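Local coordinates for capsular polysaccharide biosynthesis protein (Vibrio cholerae, PDB 1XPJ) that is of unknown function but is probably a haloacid dehalogenase-like hydrolase, perhaps acting in capsular polysaccharide biosynthesis, at residues Leu12-Thr17 / Asn22-Leu27; Ser18-Val23 / Thr47-Arg52. All blocks are in the same frame, centred on the assembly; numbering follows the deposited sequence.

Contact 1 (Leu12-Thr17 / Asn22-Leu27); sequences LTQANT and NVLPRL
Asn16 reaches across to Leu24 with its side-chain amide: OD1 accepts a hydrogen bond from Leu24 N at 3.0 Å, in the carbonyl plane and on a lone pair. Its CG sits between the backbone N and the carbonyl carbon (chi1 56°), which swings the amide over to the facing backbone. The Leu24 side chain crosses it at about a right angle, its CG 3.6 Å from Asn16 ND2, and the same ND2 donates to a water that in turn donates to Asn22 O. Gln14 grips the facing backbone twice. Gln14 N donates to Leu24 O at 2.9 Å, and the extended chain takes Gln14 NE2 to Pro25 O, also 2.9 Å, where it arrives above the carbonyl plane and gives a distinctly bent bond, 136° at the hydrogen. With Arg26 N donating to Leu12 O, Thr13 and Pro25 form a single beta bridge between the two limbs of the long loop that joins strand 3-6 to helix 27-38 in this HAD-type fold, and Arg26 is the N-cap residue of that helix. An ST turn, Thr13 OG1 accepting from Ala15 N, bends the first limb just past the bridge. Val23, buried, packs against the first limb: CG1 lies 3.8 Å from Thr13 CB, the two side chains nearly perpendicular, while CG2 meets Asn16 OD1 and Thr17 CG2. The aliphatic part of Arg26 lies against Thr13 O, CD 3.6 Å away, and Gln14 CG rests on its CG; beyond, the Arg26 guanidinium hydrogen-bonds to Gly10 O.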
loop_
_atom_site.group_PDB
_atom_site.type_symbol
_atom_site.label_atom_id
_atom_site.label_comp_id
_atom_site.label_asym_id
_atom_site.label_seq_id
_atom_site.Cartn_x
_atom_site.Cartn_y
_atom_site.Cartn_z
ATOM N N LEU A 12 0.916 -10.866 20.173
ATOM C CA LEU A 12 1.824 -10.253 21.132
ATOM C C LEU A 12 1.072 -9.724 22.366
ATOM O O LEU A 12 1.696 -9.421 23.381
ATOM C CB LEU A 12 2.637 -9.149 20.459
ATOM C CG LEU A 12 3.988 -9.502 19.829
ATOM C CD1 LEU A 12 4.132 -10.983 19.522
ATOM C CD2 LEU A 12 4.247 -8.674 18.576
ATOM N N THR A 13 -0.262 -9.638 22.269
ATOM C CA THR A 13 -1.108 -9.127 23.353
ATOM C C THR A 13 -2.160 -10.152 23.798
ATOM O O THR A 13 -2.561 -11.024 23.016
ATOM C CB THR A 13 -1.802 -7.754 22.989
ATOM O OG1 THR A 13 -3.038 -7.989 22.300
ATOM C CG2 THR A 13 -0.981 -6.911 21.996
ATOM N N GLN A 14 -2.601 -10.028 25.050
ATOM C CA GLN A 14 -3.637 -10.885 25.603
ATOM C C GLN A 14 -5.028 -10.378 25.253
ATOM O O GLN A 14 -6.039 -10.981 25.647
ATOM C CB GLN A 14 -3.490 -10.975 27.124
ATOM C CG GLN A 14 -2.211 -11.661 27.573
ATOM C CD GLN A 14 -2.082 -11.780 29.076
ATOM O OE1 GLN A 14 -3.072 -11.737 29.803
ATOM N NE2 GLN A 14 -0.854 -11.939 29.546
ATOM N N ALA A 15 -5.077 -9.248 24.546
ATOM C CA ALA A 15 -6.337 -8.633 24.128
ATOM C C ALA A 15 -7.365 -8.507 25.253
ATOM O O ALA A 15 -8.541 -8.737 25.035
ATOM C CB ALA A 15 -6.940 -9.402 22.938
ATOM N N ASN A 16 -6.918 -8.139 26.445
ATOM C CA ASN A 16 -7.799 -8.056 27.614
ATOM C C ASN A 16 -8.563 -6.733 27.713
ATOM O O ASN A 16 -9.522 -6.624 28.482
ATOM C CB ASN A 16 -6.995 -8.280 28.906
ATOM C CG ASN A 16 -5.822 -7.311 29.034
ATOM O OD1 ASN A 16 -4.957 -7.242 28.151
ATOM N ND2 ASN A 16 -5.800 -6.550 30.123
ATOM N N THR A 17 -8.139 -5.735 26.942
ATOM C CA THR A 17 -8.720 -4.394 27.052
ATOM C C THR A 17 -8.717 -3.628 25.722
ATOM O O THR A 17 -7.874 -3.895 24.843
ATOM C CB THR A 17 -8.025 -3.568 28.188
ATOM O OG1 THR A 17 -8.709 -2.319 28.375
ATOM C CG2 THR A 17 -6.603 -3.152 27.794
ATOM N N ASN A 22 -2.470 0.183 27.329
ATOM C CA ASN A 22 -2.359 -0.580 28.557
ATOM C C ASN A 22 -2.691 -2.071 28.448
ATOM O O ASN A 22 -2.900 -2.762 29.436
ATOM C CB ASN A 22 -3.285 0.122 29.563
ATOM C CG ASN A 22 -2.641 1.411 30.010
ATOM O OD1 ASN A 22 -1.586 1.414 30.649
ATOM N ND2 ASN A 22 -3.287 2.535 29.659
ATOM N N VAL A 23 -2.681 -2.519 27.180
ATOM C CA VAL A 23 -2.962 -3.975 27.061
ATOM C C VAL A 23 -1.786 -4.901 27.561
ATOM O O VAL A 23 -0.603 -4.604 27.513
ATOM C CB VAL A 23 -3.410 -4.177 25.596
ATOM C CG1 VAL A 23 -2.235 -4.347 24.671
ATOM C CG2 VAL A 23 -4.340 -5.357 25.451
ATOM N N LEU A 24 -2.150 -6.063 28.179
ATOM C CA LEU A 24 -1.136 -6.962 28.705
ATOM C C LEU A 24 -0.454 -7.780 27.580
ATOM O O LEU A 24 -1.074 -8.136 26.612
ATOM C CB LEU A 24 -1.782 -7.947 29.660
ATOM C CG LEU A 24 -2.335 -7.338 30.953
ATOM C CD1 LEU A 24 -3.061 -8.347 31.854
ATOM C CD2 LEU A 24 -1.236 -6.719 31.823
ATOM N N PRO A 25 0.864 -7.829 27.835
ATOM C CA PRO A 25 1.769 -8.664 27.016
ATOM C C PRO A 25 1.593 -10.197 27.210
ATOM O O PRO A 25 1.403 -10.678 28.314
ATOM C CB PRO A 25 3.191 -8.261 27.374
ATOM C CG PRO A 25 3.104 -7.677 28.787
ATOM C CD PRO A 25 1.642 -7.174 28.879
ATOM N N ARG A 26 1.695 -10.927 26.073
ATOM C CA ARG A 26 1.966 -12.359 26.013
ATOM C C ARG A 26 3.457 -12.606 26.043
ATOM O O ARG A 26 4.135 -12.503 25.039
ATOM C CB ARG A 26 1.363 -12.958 24.734
ATOM C CG ARG A 26 -0.121 -13.054 24.730
ATOM C CD ARG A 26 -0.634 -13.971 23.613
ATOM N NE ARG A 26 -0.368 -15.376 23.935
ATOM C CZ ARG A 26 -0.909 -16.306 23.127
ATOM N NH1 ARG A 26 -1.655 -15.940 22.098
ATOM N NH2 ARG A 26 -0.657 -17.598 23.350
ATOM N N LEU A 27 3.918 -12.777 27.280
ATOM C CA LEU A 27 5.350 -12.864 27.598
ATOM C C LEU A 27 6.091 -14.058 26.987
ATOM O O LEU A 27 7.237 -13.928 26.549
ATOM C CB LEU A 27 5.575 -12.837 29.114
ATOM C CG LEU A 27 5.205 -11.566 29.890
ATOM C CD1 LEU A 27 5.154 -11.874 31.401
ATOM C CD2 LEU A 27 6.138 -10.374 29.588
HETATM O O HOH W 1 -4.228 -4.306 31.138
#

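Contact 2 (Ser18-Val23 / Thr47-Arg52); sequences SDYRNV and TARNMR. With TLA (L(+)-tartaric acid), chain F.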
loop_
_atom_site.group_PDB
_atom_site.type_symbol
_atom_site.label_atom_id
_atom_site.label_comp_id
_atom_site.label_asym_id
_atom_site.label_seq_id
_atom_site.Cartn_x
_atom_site.Cartn_y
_atom_site.Cartn_z
ATOM N N SER A 18 -9.664 -2.691 25.582
ATOM C CA SER A 18 -9.765 -1.872 24.365
ATOM C C SER A 18 -8.701 -0.773 24.341
ATOM O O SER A 18 -8.327 -0.279 23.274
ATOM C CB SER A 18 -11.174 -1.279 24.172
ATOM O OG SER A 18 -11.957 -1.295 25.363
ATOM N N ASP A 19 -8.222 -0.397 25.525
ATOM C CA ASP A 19 -7.128 0.565 25.667
ATOM C C ASP A 19 -5.804 -0.067 25.209
ATOM O O ASP A 19 -5.169 -0.789 25.973
ATOM C CB ASP A 19 -7.042 1.037 27.133
ATOM C CG ASP A 19 -6.003 2.139 27.356
ATOM O OD1 ASP A 19 -5.315 2.563 26.393
ATOM O OD2 ASP A 19 -5.799 2.632 28.480
ATOM N N TYR A 20 -5.395 0.199 23.965
ATOM C CA TYR A 20 -4.145 -0.383 23.436
ATOM C C TYR A 20 -2.844 0.030 24.178
ATOM O O TYR A 20 -1.904 -0.755 24.248
ATOM C CB TYR A 20 -4.004 -0.168 21.920
ATOM C CG TYR A 20 -5.086 -0.827 21.082
ATOM C CD1 TYR A 20 -5.374 -2.209 21.200
ATOM C CD2 TYR A 20 -5.818 -0.080 20.167
ATOM C CE1 TYR A 20 -6.354 -2.806 20.435
ATOM C CE2 TYR A 20 -6.806 -0.675 19.397
ATOM C CZ TYR A 20 -7.064 -2.032 19.530
ATOM O OH TYR A 20 -8.053 -2.587 18.758
ATOM N N ARG A 21 -2.788 1.245 24.722
ATOM C CA ARG A 21 -1.741 1.716 25.606
ATOM C C ARG A 21 -1.422 0.735 26.723
ATOM O O ARG A 21 -0.296 0.512 27.070
ATOM C CB ARG A 21 -2.122 3.074 26.173
ATOM C CG ARG A 21 -0.992 4.077 25.940
ATOM C CD ARG A 21 -1.222 5.408 26.641
ATOM N NE ARG A 21 -1.781 6.384 25.707
ATOM C CZ ARG A 21 -0.983 6.803 24.710
ATOM N NH1 ARG A 21 0.235 6.299 24.586
ATOM N NH2 ARG A 21 -1.366 7.828 23.942
ATOM N N ASN A 22 -2.470 0.183 27.329
ATOM C CA ASN A 22 -2.359 -0.580 28.557
ATOM C C ASN A 22 -2.691 -2.071 28.448
ATOM O O ASN A 22 -2.900 -2.762 29.436
ATOM C CB ASN A 22 -3.285 0.122 29.563
ATOM C CG ASN A 22 -2.641 1.411 30.010
ATOM O OD1 ASN A 22 -1.586 1.414 30.649
ATOM N ND2 ASN A 22 -3.287 2.535 29.659
ATOM N N VAL A 23 -2.681 -2.519 27.180
ATOM C CA VAL A 23 -2.962 -3.975 27.061
ATOM C C VAL A 23 -1.786 -4.901 27.561
ATOM O O VAL A 23 -0.603 -4.604 27.513
ATOM C CB VAL A 23 -3.410 -4.177 25.596
ATOM C CG1 VAL A 23 -2.235 -4.347 24.671
ATOM C CG2 VAL A 23 -4.340 -5.357 25.451
ATOM N N THR A 47 -0.067 -5.477 11.210
ATOM C CA THR A 47 -1.315 -5.425 11.972
ATOM C C THR A 47 -2.445 -4.734 11.235
ATOM O O THR A 47 -2.221 -3.754 10.515
ATOM C CB THR A 47 -1.089 -4.743 13.348
ATOM O OG1 THR A 47 -2.354 -4.509 13.996
ATOM C CG2 THR A 47 -0.508 -3.334 13.164
ATOM N N ALA A 48 -3.660 -5.253 11.433
ATOM C CA ALA A 48 -4.905 -4.636 10.958
ATOM C C ALA A 48 -5.518 -3.632 11.956
ATOM O O ALA A 48 -6.636 -3.136 11.733
ATOM C CB ALA A 48 -5.918 -5.710 10.604
ATOM N N ARG A 49 -4.808 -3.344 13.050
ATOM C CA ARG A 49 -5.339 -2.480 14.119
ATOM C C ARG A 49 -5.866 -1.153 13.596
ATOM O O ARG A 49 -5.180 -0.476 12.838
ATOM C CB ARG A 49 -4.278 -2.200 15.191
ATOM C CG ARG A 49 -4.837 -1.387 16.363
ATOM C CD ARG A 49 -3.810 -1.009 17.413
ATOM N NE ARG A 49 -3.368 -2.148 18.220
ATOM C CZ ARG A 49 -2.436 -2.075 19.164
ATOM N NH1 ARG A 49 -1.834 -0.916 19.425
ATOM N NH2 ARG A 49 -2.097 -3.161 19.845
ATOM N N ASN A 50 -7.080 -0.803 14.016
ATOM C CA ASN A 50 -7.773 0.416 13.600
ATOM C C ASN A 50 -8.238 0.501 12.128
ATOM O O ASN A 50 -8.700 1.561 11.675
ATOM C CB ASN A 50 -7.015 1.682 14.029
ATOM C CG ASN A 50 -7.093 1.937 15.527
ATOM O OD1 ASN A 50 -7.923 1.362 16.239
ATOM N ND2 ASN A 50 -6.245 2.824 16.007
ATOM N N MET A 51 -8.130 -0.609 11.397
ATOM C CA MET A 51 -8.699 -0.708 10.064
ATOM C C MET A 51 -10.229 -0.642 10.129
ATOM O O MET A 51 -10.872 -0.041 9.290
ATOM C CB MET A 51 -8.285 -1.955 9.289
ATOM C CG MET A 51 -6.824 -1.925 8.849
ATOM S SD MET A 51 -6.735 -1.679 7.073
ATOM C CE MET A 51 -6.333 0.075 7.068
ATOM N N ARG A 52 -10.812 -1.251 11.161
ATOM C CA ARG A 52 -12.261 -1.181 11.352
ATOM C C ARG A 52 -12.661 0.264 11.669
ATOM O O ARG A 52 -13.404 0.881 10.904
ATOM C CB ARG A 52 -12.735 -2.144 12.445
ATOM C CG ARG A 52 -14.204 -2.470 12.353
ATOM C CD ARG A 52 -15.032 -2.049 13.550
ATOM N NE ARG A 52 -15.137 -3.112 14.545
ATOM C CZ ARG A 52 -16.228 -3.347 15.278
ATOM N NH1 ARG A 52 -17.322 -2.595 15.127
ATOM N NH2 ARG A 52 -16.225 -4.341 16.164
HETATM O O1 TLA F . -12.527 -1.066 15.468
HETATM O O11 TLA F . -10.537 -0.357 14.845
HETATM C C1 TLA F . -11.330 -1.257 15.399
HETATM C C2 TLA F . -10.750 -2.499 15.956
HETATM O O2 TLA F . -10.779 -2.325 17.365
HETATM C C3 TLA F . -9.329 -2.575 15.409
HETATM O O3 TLA F . -8.348 -2.701 16.434
HETATM C C4 TLA F . -9.237 -3.645 14.350
HETATM O O4 TLA F . -9.436 -3.285 13.194
HETATM O O41 TLA F . -8.924 -4.927 14.647
HETATM O O HOH W 2 -0.704 -1.960 22.251
#
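Tyr20 lays its ring flat on the guanidinium of Arg49, the planes only 2° apart and the two centres 3.9 Å from each other; the stack is also a cation-pi contact, Arg49 CZ lying over the ring face. The chains run past one another in opposite directions, which spreads the overlap along both: Arg49 CD packs over the ring face as a CH-pi contact 3.7 Å from the centroid, NE follows over the middle, and NH1 ends 3.4 Å from Tyr20 CB. Arg49 gets there by leaving the backbone extended, CG anti to N (chi1 -176°), and then bending at chi3 (-72°) to turn the guanidinium parallel to the ring. Ser18 O lies over the opposite face of the ring, 3.9 Å above its plane. Polar partners hold the guanidinium in its rotation: NH2 makes a salt bridge to Asp9 and donates to a water that itself donates to Tyr20 O. Asp9 lies in a sequence that fits the HAD DxDx(T/V) pattern, so the salt bridge ties the stack to what is probably the active-site loop of this family. A tartrate, probably from the crystallisation liquor, lies beside the stack; its O4 accepts from Arg52 N at 3.2 Å, and its O3 is modelled 2.3 Å from Tyr20 OH, too close for that bond's details to be trusted. Asn50 OD1 approaches the ring edge, 3.9 Å from Tyr20 CE2, while its ND2 bonds to Thr65. Arg49 and Asn50 are central in a type II turn, Ala48 to Met51, in the loop following strand 42-47; helix 66-75 flanks the contact, Ile68 touching Tyr20 and Ile69 Arg49, and Met51 leans on helix 58-64.

How the contacts relate
From strand 3-6 the chain enters one long loop that runs to helix 27-38, and contact 1 closes it on itself, pairing 12-17 with 22-27 around the four residues between them. Those four, with Asn22 and Val23, make up the first segment of contact 2, so the bend closed off by contact 1 is what reaches over to 47-52. Contact 2 therefore starts within the span of contact 1 and ends well beyond it, and the two spans cross. Its larger loop takes in helix 27-38 and strand 42-47, tying the connection after the first strand of the parallel sheet to the one after the neighbouring strand.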